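Local coordinates for protein mannan endo-1,4-beta-mannosidase (PDB 2C0H) that hydrolyses internal beta-1,4-mannosidic linkages in the backbones of mannans, galactomannans and glucomannans, cutting mannohexaose into shorter oligosaccharides but leaving mannobiose and mannotriose intact, at residues Phe109-Gly114 against His140-Met145; Arg132-Tyr137 against Gly202-Trp207; Tyr196-Ile201 against His238-Asp243. The protein carries 3 engineered substitutions. All blocks are in the same frame, centred on the assembly; numbering follows the deposited sequence.

Contact 1. Residues Phe109-Gly114 against His140-Met145; sequences FTLWNG and HALKPM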
loop_
_atom_site.group_PDB
_atom_site.type_symbol
_atom_site.label_atom_id
_atom_site.label_comp_id
_atom_site.label_asym_id
_atom_site.label_seq_id
_atom_site.Cartn_x
_atom_site.Cartn_y
_atom_site.Cartn_z
ATOM N N PHE A 109 6.862 -1.482 1.758
ATOM C CA PHE A 109 6.539 -1.598 3.171
ATOM C C PHE A 109 5.256 -0.807 3.519
ATOM O O PHE A 109 5.123 0.376 3.190
ATOM C CB PHE A 109 7.692 -1.069 4.041
ATOM C CG PHE A 109 8.931 -1.936 4.050
ATOM C CD1 PHE A 109 8.955 -3.120 4.777
ATOM C CD2 PHE A 109 10.087 -1.529 3.421
ATOM C CE1 PHE A 109 10.097 -3.902 4.836
ATOM C CE2 PHE A 109 11.233 -2.312 3.465
ATOM C CZ PHE A 109 11.240 -3.495 4.181
ATOM N N THR A 110 4.300 -1.460 4.178
ATOM C CA THR A 110 3.056 -0.808 4.614
ATOM C C THR A 110 3.160 -0.463 6.098
ATOM O O THR A 110 3.340 -1.341 6.939
ATOM C CB THR A 110 1.826 -1.715 4.390
ATOM O OG1 THR A 110 1.788 -2.104 3.020
ATOM C CG2 THR A 110 0.553 -1.013 4.701
ATOM N N LEU A 111 3.038 0.812 6.435
ATOM C CA LEU A 111 3.318 1.256 7.796
ATOM C C LEU A 111 2.230 0.832 8.803
ATOM O O LEU A 111 2.562 0.168 9.786
ATOM C CB LEU A 111 3.487 2.792 7.822
ATOM C CG LEU A 111 4.657 3.334 7.005
ATOM C CD1 LEU A 111 4.592 4.860 7.111
ATOM C CD2 LEU A 111 5.997 2.809 7.434
ATOM N N TRP A 112 0.979 1.213 8.547
ATOM C CA TRP A 112 -0.159 1.042 9.483
ATOM C C TRP A 112 -1.309 0.239 8.890
ATOM O O TRP A 112 -1.380 0.039 7.679
ATOM C CB TRP A 112 -0.691 2.402 9.934
ATOM C CG TRP A 112 0.390 3.318 10.419
ATOM C CD1 TRP A 112 0.899 4.404 9.754
ATOM C CD2 TRP A 112 1.105 3.236 11.654
ATOM N NE1 TRP A 112 1.870 4.986 10.496
ATOM C CE2 TRP A 112 2.028 4.297 11.667
ATOM C CE3 TRP A 112 1.069 2.356 12.747
ATOM C CZ2 TRP A 112 2.899 4.524 12.742
ATOM C CZ3 TRP A 112 1.944 2.578 13.815
ATOM C CH2 TRP A 112 2.843 3.661 13.796
ATOM N N ASN A 113 -2.224 -0.203 9.751
ATOM C CA ASN A 113 -3.429 -0.936 9.318
ATOM C C ASN A 113 -4.715 -0.380 9.952
ATOM O O ASN A 113 -4.821 -0.285 11.184
ATOM C CB ASN A 113 -3.268 -2.408 9.701
ATOM C CG ASN A 113 -4.424 -3.265 9.228
ATOM O OD1 ASN A 113 -5.105 -2.942 8.264
ATOM N ND2 ASN A 113 -4.640 -4.379 9.923
ATOM N N GLY A 114 -5.713 -0.078 9.121
ATOM C CA GLY A 114 -7.020 0.403 9.565
ATOM C C GLY A 114 -8.169 -0.597 9.437
ATOM O O GLY A 114 -9.325 -0.244 9.663
ATOM N N HIS A 140 11.030 10.867 14.957
ATOM C CA HIS A 140 11.821 9.870 15.666
ATOM C C HIS A 140 11.866 8.473 15.037
ATOM O O HIS A 140 12.699 7.658 15.417
ATOM C CB HIS A 140 11.345 9.774 17.120
ATOM C CG HIS A 140 11.573 11.025 17.899
ATOM N ND1 HIS A 140 12.835 11.538 18.121
ATOM C CD2 HIS A 140 10.708 11.880 18.487
ATOM C CE1 HIS A 140 12.731 12.658 18.817
ATOM N NE2 HIS A 140 11.451 12.891 19.044
ATOM N N ALA A 141 10.984 8.206 14.084
ATOM C CA ALA A 141 10.899 6.882 13.455
ATOM C C ALA A 141 10.842 6.934 11.929
ATOM O O ALA A 141 11.679 6.323 11.262
ATOM C CB ALA A 141 9.705 6.110 14.005
ATOM N N LEU A 142 9.880 7.650 11.363
ATOM C CA LEU A 142 9.658 7.592 9.917
ATOM C C LEU A 142 10.819 8.214 9.135
ATOM O O LEU A 142 11.355 7.599 8.227
ATOM C CB LEU A 142 8.324 8.229 9.537
ATOM C CG LEU A 142 7.933 8.167 8.058
ATOM C CD1 LEU A 142 8.036 6.711 7.533
ATOM C CD2 LEU A 142 6.565 8.736 7.848
ATOM N N LYS A 143 11.230 9.422 9.491
ATOM C CA LYS A 143 12.338 10.045 8.771
ATOM C C LYS A 143 13.655 9.244 8.862
ATOM O O LYS A 143 14.301 9.005 7.835
ATOM C CB LYS A 143 12.506 11.520 9.177
ATOM C CG LYS A 143 11.466 12.412 8.580
ATOM C CD LYS A 143 11.751 13.885 8.842
ATOM C CE LYS A 143 10.803 14.760 8.096
ATOM N NZ LYS A 143 11.038 16.214 8.417
ATOM N N PRO A 144 14.078 8.831 10.074
ATOM C CA PRO A 144 15.270 7.979 10.205
ATOM C C PRO A 144 15.234 6.721 9.332
ATOM O O PRO A 144 16.230 6.380 8.698
ATOM C CB PRO A 144 15.281 7.629 11.701
ATOM C CG PRO A 144 14.614 8.786 12.339
ATOM C CD PRO A 144 13.545 9.223 11.391
ATOM N N MET A 145 14.079 6.066 9.279
ATOM C CA MET A 145 13.916 4.850 8.512
ATOM C C MET A 145 14.022 5.120 7.009
ATOM O O MET A 145 14.777 4.445 6.298
ATOM C CB MET A 145 12.566 4.226 8.848
ATOM C CG MET A 145 12.354 2.845 8.369
ATOM S SD MET A 145 10.989 2.133 9.339
ATOM C CE MET A 145 9.718 3.382 9.145
#
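Leu111 carries the strand side of this contact alone: its two methyl groups meet two different residues one turn apart on the helix, Leu142 and Met145. The apolar contacts are both methyl to methyl. CD1 of Leu111 lies 3.9 Å from CD1 of Leu142, the two leucine side chains standing roughly perpendicular. CD2 of Leu111 reaches CE of Met145 at 4.1 Å, and here the two side chains run antiparallel alongside one another. Met145 starts with CG opposite the backbone N (chi1 -168°) and bends only at its last torsion (chi3 52°), which swings the CE methyl rather than the sulfur against the leucine. All three side chains are buried. Tyr137, earlier on helix 131-149, touches all three, while Gln208 of helix 198-215 packs on both leucines.

The polar bonds lie elsewhere, within each segment or to its neighbours. Met145 N donates to Ala141 O at 3.1 Å, but the ring of Pro144 leaves its own nitrogen without a hydrogen to give, and the helix is kinked there. On the strand, Leu111 is paired through its backbone with Ile68, and Asn113, two residues on, accepts through OD1 from Asn162, a probable substrate-binding residue.

A strand residue facing outward into a helix of the surrounding layer is the packing of a TIM barrel, here between strand 106-113 and helix 131-149, which comes after the short helix 121-129, in a family 5 glycoside hydrolase.

Contact 2. Residues Arg132-Tyr137 against Gly202-Trp207; sequences RKLQSY and GRFVNW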
loop_
_atom_site.group_PDB
_atom_site.type_symbol
_atom_site.label_atom_id
_atom_site.label_comp_id
_atom_site.label_asym_id
_atom_site.label_seq_id
_atom_site.Cartn_x
_atom_site.Cartn_y
_atom_site.Cartn_z
ATOM N N ARG A 132 0.498 16.426 17.570
ATOM C CA ARG A 132 1.814 16.412 18.223
ATOM C C ARG A 132 2.383 15.005 18.397
ATOM O O ARG A 132 3.598 14.798 18.337
ATOM C CB ARG A 132 1.760 17.168 19.547
ATOM C CG ARG A 132 1.411 18.650 19.351
ATOM C CD ARG A 132 1.181 19.427 20.643
ATOM N NE ARG A 132 0.668 18.604 21.741
ATOM C CZ ARG A 132 -0.513 17.968 21.759
ATOM N NH1 ARG A 132 -1.367 18.029 20.735
ATOM N NH2 ARG A 132 -0.839 17.238 22.820
ATOM N N LYS A 133 1.498 14.037 18.593
ATOM C CA LYS A 133 1.903 12.638 18.610
ATOM C C LYS A 133 2.330 12.195 17.199
ATOM O O LYS A 133 3.388 11.570 17.042
ATOM C CB LYS A 133 0.786 11.750 19.177
ATOM C CG LYS A 133 0.492 12.008 20.664
ATOM C CD LYS A 133 -0.679 11.150 21.163
ATOM C CE LYS A 133 -0.967 11.435 22.621
ATOM N NZ LYS A 133 -1.991 10.510 23.201
ATOM N N LEU A 134 1.537 12.546 16.188
ATOM C CA LEU A 134 1.913 12.250 14.802
ATOM C C LEU A 134 3.306 12.814 14.469
ATOM O O LEU A 134 4.147 12.138 13.886
ATOM C CB LEU A 134 0.891 12.800 13.819
ATOM C CG LEU A 134 1.075 12.479 12.342
ATOM C CD1 LEU A 134 1.248 10.971 12.108
ATOM C CD2 LEU A 134 -0.103 13.035 11.573
ATOM N N GLN A 135 3.568 14.051 14.875
ATOM C CA GLN A 135 4.877 14.635 14.616
ATOM C C GLN A 135 6.038 13.868 15.277
ATOM O O GLN A 135 7.122 13.765 14.704
ATOM C CB GLN A 135 4.893 16.106 15.035
ATOM C CG GLN A 135 6.097 16.870 14.513
ATOM C CD GLN A 135 6.093 17.001 13.003
ATOM O OE1 GLN A 135 5.100 17.426 12.412
ATOM N NE2 GLN A 135 7.200 16.623 12.374
ATOM N N SER A 136 5.813 13.304 16.472
ATOM C CA SER A 136 6.847 12.509 17.140
ATOM C C SER A 136 7.195 11.248 16.342
ATOM O O SER A 136 8.349 10.855 16.264
ATOM C CB SER A 136 6.486 12.168 18.588
ATOM O OG SER A 136 5.406 11.256 18.694
ATOM N N TYR A 137 6.187 10.627 15.739
ATOM C CA TYR A 137 6.433 9.483 14.874
ATOM C C TYR A 137 7.276 9.863 13.661
ATOM O O TYR A 137 8.209 9.152 13.281
ATOM C CB TYR A 137 5.117 8.806 14.430
ATOM C CG TYR A 137 5.369 7.726 13.399
ATOM C CD1 TYR A 137 6.051 6.566 13.749
ATOM C CD2 TYR A 137 4.989 7.895 12.066
ATOM C CE1 TYR A 137 6.357 5.592 12.792
ATOM C CE2 TYR A 137 5.265 6.915 11.121
ATOM C CZ TYR A 137 5.947 5.780 11.487
ATOM O OH TYR A 137 6.262 4.819 10.539
ATOM N N GLY A 202 -7.282 12.122 5.937
ATOM C CA GLY A 202 -6.527 12.904 4.961
ATOM C C GLY A 202 -5.296 13.573 5.546
ATOM O O GLY A 202 -4.224 13.590 4.943
ATOM N N ARG A 203 -5.441 14.153 6.727
ATOM C CA ARG A 203 -4.293 14.747 7.413
ATOM C C ARG A 203 -3.192 13.720 7.742
ATOM O O ARG A 203 -2.015 13.965 7.547
ATOM C CB ARG A 203 -4.759 15.439 8.685
ATOM C CG ARG A 203 -3.646 16.039 9.489
ATOM C CD ARG A 203 -4.186 16.713 10.709
ATOM N NE ARG A 203 -4.708 15.756 11.696
ATOM C CZ ARG A 203 -5.539 16.077 12.690
ATOM N NH1 ARG A 203 -5.958 17.329 12.862
ATOM N NH2 ARG A 203 -5.943 15.144 13.539
ATOM N N PHE A 204 -3.586 12.558 8.244
ATOM C CA PHE A 204 -2.647 11.490 8.581
ATOM C C PHE A 204 -1.774 11.096 7.371
ATOM O O PHE A 204 -0.548 10.951 7.466
ATOM C CB PHE A 204 -3.486 10.309 9.077
ATOM C CG PHE A 204 -2.706 9.155 9.694
ATOM C CD1 PHE A 204 -2.101 9.259 10.951
ATOM C CD2 PHE A 204 -2.674 7.920 9.058
ATOM C CE1 PHE A 204 -1.430 8.180 11.512
ATOM C CE2 PHE A 204 -2.011 6.840 9.622
ATOM C CZ PHE A 204 -1.392 6.963 10.842
ATOM N N VAL A 205 -2.424 10.950 6.220
ATOM C CA VAL A 205 -1.742 10.564 5.005
ATOM C C VAL A 205 -0.876 11.714 4.486
ATOM O O VAL A 205 0.283 11.510 4.175
ATOM C CB VAL A 205 -2.745 10.118 3.937
ATOM C CG1 VAL A 205 -2.053 9.874 2.635
ATOM C CG2 VAL A 205 -3.497 8.839 4.414
ATOM N N ASN A 206 -1.459 12.909 4.408
ATOM C CA ASN A 206 -0.736 14.099 3.927
ATOM C C ASN A 206 0.583 14.333 4.691
ATOM O O ASN A 206 1.641 14.582 4.094
ATOM C CB ASN A 206 -1.667 15.310 4.048
ATOM C CG ASN A 206 -1.052 16.622 3.586
ATOM O OD1 ASN A 206 -0.944 17.568 4.384
ATOM N ND2 ASN A 206 -0.715 16.719 2.307
ATOM N N TRP A 207 0.542 14.253 6.016
ATOM C CA TRP A 207 1.755 14.536 6.807
ATOM C C TRP A 207 2.860 13.474 6.645
ATOM O O TRP A 207 4.048 13.783 6.603
ATOM C CB TRP A 207 1.398 14.712 8.281
ATOM C CG TRP A 207 0.723 16.038 8.629
ATOM C CD1 TRP A 207 -0.039 16.820 7.814
ATOM C CD2 TRP A 207 0.795 16.710 9.887
ATOM N NE1 TRP A 207 -0.467 17.946 8.497
ATOM C CE2 TRP A 207 0.027 17.893 9.771
ATOM C CE3 TRP A 207 1.428 16.422 11.101
ATOM C CZ2 TRP A 207 -0.118 18.802 10.828
ATOM C CZ3 TRP A 207 1.273 17.328 12.166
ATOM C CH2 TRP A 207 0.512 18.498 12.007
#
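Leu134 fits between Phe204 and Trp207, joining two neighbouring helices of the TIM barrel's outer layer, 131-149 and 198-215. The segments run nearly parallel, at 27°, with their axes 11.3 Å apart at closest approach.

Along the first segment, Leu134 comes first and carries most of the contact. With CG trans to the backbone N (chi1 -175°), it extends toward the other helix and divides its methyls: CD1 meets CE1 of Phe204 at 3.9 Å, while CD2 lies 3.7 Å from CE3 of Trp207. An alanine here would remove both methyls and is likely to open a gap between the Phe204 and Trp207 rings, leaving them freer to shift.

Gln135 bends at its second torsion and stands nearly perpendicular to the indole side chain. Its NE2 is bonded to Asp139 further along the same helix, which helps to fix the amide. Within the helix, Ser136 OG bonds Lys133 O at 2.6 Å, in the carbonyl plane and on a lone pair, and the same oxygen also accepts Tyr137 N. Across the contact, Trp207 is held by a bond from NE1 to Gly250 O of helix 243-250, and from its own helix by Arg203 CG, which lies 3.8 Å above one face of the Trp207 ring, toward the rim. The amide and indole planes are 43° apart, and OE1 of Gln135 ends 3.8 Å from CZ3 of Trp207.

Contact 3. Residues Tyr196-Ile201 against His238-Asp243; sequences YSAQEI and HNLYSD. With SO4 (sulfate ion), chain B.
Near the catalytic end of this TIM barrel, close to the probable proton donor Glu163, the start of helix 198-215 packs against the loop that leads from strand 221-225 into helix 243-250. Two apolar pairs make the junction. The CB methyl of Ala198 meets CD2 of Leu240 at 3.8 Å, and CG2 of Ile201 stands a looser 4.5 Å from CE1 of Tyr241. Leu240 also serves its neighbour, since its CB lies over the centre of one face of the Tyr241 ring. At the far end of that ring the hydroxyl is hydrogen-bonded to Glu165, two residues on from Glu163.

Both segments have their turns and helix starts secured by side chains. Ser197 and Glu200 form a capping box: Glu200 N donates to Ser197 OG at 3.2 Å, and Ser197 N returns a bond to Glu200 OE1 at 2.9 Å, using the carboxylate's anti lone pair. In the loop, a type I turn runs from Asn239 to Ser242. Asn239 OD1 adds an Asx turn by accepting Tyr241 N at 3.0 Å, with the donor 54° out of the amide's carbonyl plane. Ser242 then N-caps helix 243-250, its OG bonded to Cys245 N.

A sulfate ion, probably from the crystallisation liquor, sits at this second helix start. Asp243 N donates to its O1 at 3.0 Å, and His244 N and Lys287 NZ bind the ion too. Asp243 itself is paired through OD1 with Lys288, so its carboxylate has a partner although the anion is near. The chemistry thus divides: the interface between the segments is apolar, while polar groups fix each segment separately, and the backbone N-H groups at the start of helix 243-250, with nearby lysines, probably make a favourable seat for an anion.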
loop_
_atom_site.group_PDB
_atom_site.type_symbol
_atom_site.label_atom_id
_atom_site.label_comp_id
_atom_site.label_asym_id
_atom_site.label_seq_id
_atom_site.Cartn_x
_atom_site.Cartn_y
_atom_site.Cartn_z
ATOM N N TYR A 196 -13.007 7.974 12.775
ATOM C CA TYR A 196 -12.270 9.116 12.218
ATOM C C TYR A 196 -13.024 9.781 11.083
ATOM O O TYR A 196 -13.655 9.119 10.265
ATOM C CB TYR A 196 -10.878 8.678 11.734
ATOM C CG TYR A 196 -10.127 7.884 12.778
ATOM C CD1 TYR A 196 -9.883 8.417 14.043
ATOM C CD2 TYR A 196 -9.699 6.596 12.534
ATOM C CE1 TYR A 196 -9.223 7.693 15.022
ATOM C CE2 TYR A 196 -9.047 5.862 13.504
ATOM C CZ TYR A 196 -8.804 6.414 14.754
ATOM O OH TYR A 196 -8.159 5.683 15.722
ATOM N N SER A 197 -12.971 11.108 11.032
ATOM C CA SER A 197 -13.556 11.821 9.914
ATOM C C SER A 197 -12.681 11.683 8.670
ATOM O O SER A 197 -11.502 11.361 8.767
ATOM C CB SER A 197 -13.716 13.299 10.249
ATOM O OG SER A 197 -12.465 13.913 10.465
ATOM N N ALA A 198 -13.265 11.941 7.506
ATOM C CA ALA A 198 -12.497 11.974 6.265
ATOM C C ALA A 198 -11.327 12.948 6.358
ATOM O O ALA A 198 -10.233 12.643 5.898
ATOM C CB ALA A 198 -13.386 12.334 5.087
ATOM N N GLN A 199 -11.548 14.109 6.974
ATOM C CA GLN A 199 -10.461 15.074 7.146
ATOM C C GLN A 199 -9.302 14.554 8.036
ATOM O O GLN A 199 -8.127 14.826 7.769
ATOM C CB GLN A 199 -11.003 16.404 7.666
ATOM C CG GLN A 199 -9.925 17.497 7.766
ATOM C CD GLN A 199 -9.242 17.573 9.128
ATOM O OE1 GLN A 199 -9.846 17.275 10.164
ATOM N NE2 GLN A 199 -7.980 18.009 9.135
ATOM N N GLU A 200 -9.615 13.806 9.087
ATOM C CA GLU A 200 -8.565 13.236 9.952
ATOM C C GLU A 200 -7.683 12.225 9.215
ATOM O O GLU A 200 -6.451 12.236 9.328
ATOM C CB GLU A 200 -9.181 12.595 11.199
ATOM C CG GLU A 200 -9.609 13.608 12.246
ATOM C CD GLU A 200 -10.326 12.975 13.420
ATOM O OE1 GLU A 200 -11.257 12.163 13.186
ATOM O OE2 GLU A 200 -9.982 13.308 14.589
ATOM N N ILE A 201 -8.316 11.359 8.431
ATOM C CA ILE A 201 -7.584 10.395 7.626
ATOM C C ILE A 201 -6.715 11.115 6.597
ATOM O O ILE A 201 -5.551 10.771 6.406
ATOM C CB ILE A 201 -8.551 9.419 6.947
ATOM C CG1 ILE A 201 -9.156 8.498 8.008
ATOM C CG2 ILE A 201 -7.840 8.639 5.839
ATOM C CD1 ILE A 201 -10.362 7.726 7.564
ATOM N N HIS A 238 -16.419 10.098 -4.427
ATOM C CA HIS A 238 -15.394 11.106 -4.166
ATOM C C HIS A 238 -14.048 10.447 -3.879
ATOM O O HIS A 238 -13.988 9.399 -3.238
ATOM C CB HIS A 238 -15.793 11.987 -2.984
ATOM C CG HIS A 238 -16.993 12.841 -3.245
ATOM N ND1 HIS A 238 -17.014 13.818 -4.218
ATOM C CD2 HIS A 238 -18.211 12.873 -2.655
ATOM C CE1 HIS A 238 -18.193 14.414 -4.216
ATOM N NE2 HIS A 238 -18.940 13.855 -3.281
ATOM N N ASN A 239 -12.967 11.054 -4.363
ATOM C CA ASN A 239 -11.611 10.559 -4.110
ATOM C C ASN A 239 -11.008 11.224 -2.871
ATOM O O ASN A 239 -10.629 12.377 -2.924
ATOM C CB ASN A 239 -10.715 10.809 -5.338
ATOM C CG ASN A 239 -9.326 10.154 -5.235
ATOM O OD1 ASN A 239 -8.972 9.495 -4.254
ATOM N ND2 ASN A 239 -8.525 10.353 -6.278
ATOM N N LEU A 240 -10.906 10.471 -1.781
ATOM C CA LEU A 240 -10.268 10.946 -0.544
ATOM C C LEU A 240 -8.773 11.224 -0.662
ATOM O O LEU A 240 -8.213 11.903 0.211
ATOM C CB LEU A 240 -10.440 9.914 0.575
ATOM C CG LEU A 240 -11.836 9.588 1.092
ATOM C CD1 LEU A 240 -11.798 8.416 2.068
ATOM C CD2 LEU A 240 -12.441 10.801 1.766
ATOM N N TYR A 241 -8.112 10.680 -1.687
ATOM C CA TYR A 241 -6.641 10.695 -1.769
ATOM C C TYR A 241 -6.074 11.557 -2.882
ATOM O O TYR A 241 -4.886 11.469 -3.158
ATOM C CB TYR A 241 -6.123 9.253 -1.876
ATOM C CG TYR A 241 -6.723 8.392 -0.800
ATOM C CD1 TYR A 241 -6.398 8.594 0.531
ATOM C CD2 TYR A 241 -7.653 7.409 -1.108
ATOM C CE1 TYR A 241 -6.972 7.822 1.529
ATOM C CE2 TYR A 241 -8.222 6.636 -0.122
ATOM C CZ TYR A 241 -7.883 6.839 1.186
ATOM O OH TYR A 241 -8.456 6.062 2.175
ATOM N N SER A 242 -6.910 12.398 -3.490
ATOM C CA SER A 242 -6.449 13.307 -4.542
ATOM C C SER A 242 -5.552 14.357 -3.907
ATOM O O SER A 242 -5.649 14.594 -2.718
ATOM C CB SER A 242 -7.623 13.981 -5.259
ATOM O OG SER A 242 -8.296 14.936 -4.434
ATOM N N ASP A 243 -4.704 14.983 -4.713
ATOM C CA ASP A 243 -3.834 16.063 -4.220
ATOM C C ASP A 243 -4.669 17.135 -3.527
ATOM O O ASP A 243 -4.327 17.588 -2.423
ATOM C CB ASP A 243 -3.047 16.709 -5.374
ATOM C CG ASP A 243 -2.044 15.770 -6.023
ATOM O OD1 ASP A 243 -1.890 14.611 -5.580
ATOM O OD2 ASP A 243 -1.389 16.199 -7.000
HETATM S S SO4 B . -5.900 16.315 -8.140
HETATM O O1 SO4 B . -5.138 15.162 -7.660
HETATM O O2 SO4 B . -6.255 17.165 -7.001
HETATM O O3 SO4 B . -7.144 15.923 -8.801
HETATM O O4 SO4 B . -5.078 17.093 -9.074
#

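The three contacts follow one another round the TIM barrel. Contact 1 joins strand 106-113 to helix 131-149, contact 2 joins that helix to helix 198-215, and contact 3 continues from the beginning of helix 198-215 to the loop before helix 243-250. Contacts 1 and 2 have centres about 11 Å apart and touch directly, with Trp112 packing on Tyr137 and Phe204. Contacts 2 and 3, with centres about 14 Å apart, adjoin through Ile201 and Gly202. Contacts 1 and 3 have centres about 19 Å apart and do not touch. Contact 1 closes before contact 3 opens, and contact 2 crosses both along the chain; the shared helices carry the packing from barrel strand to the loop near the probable proton donor.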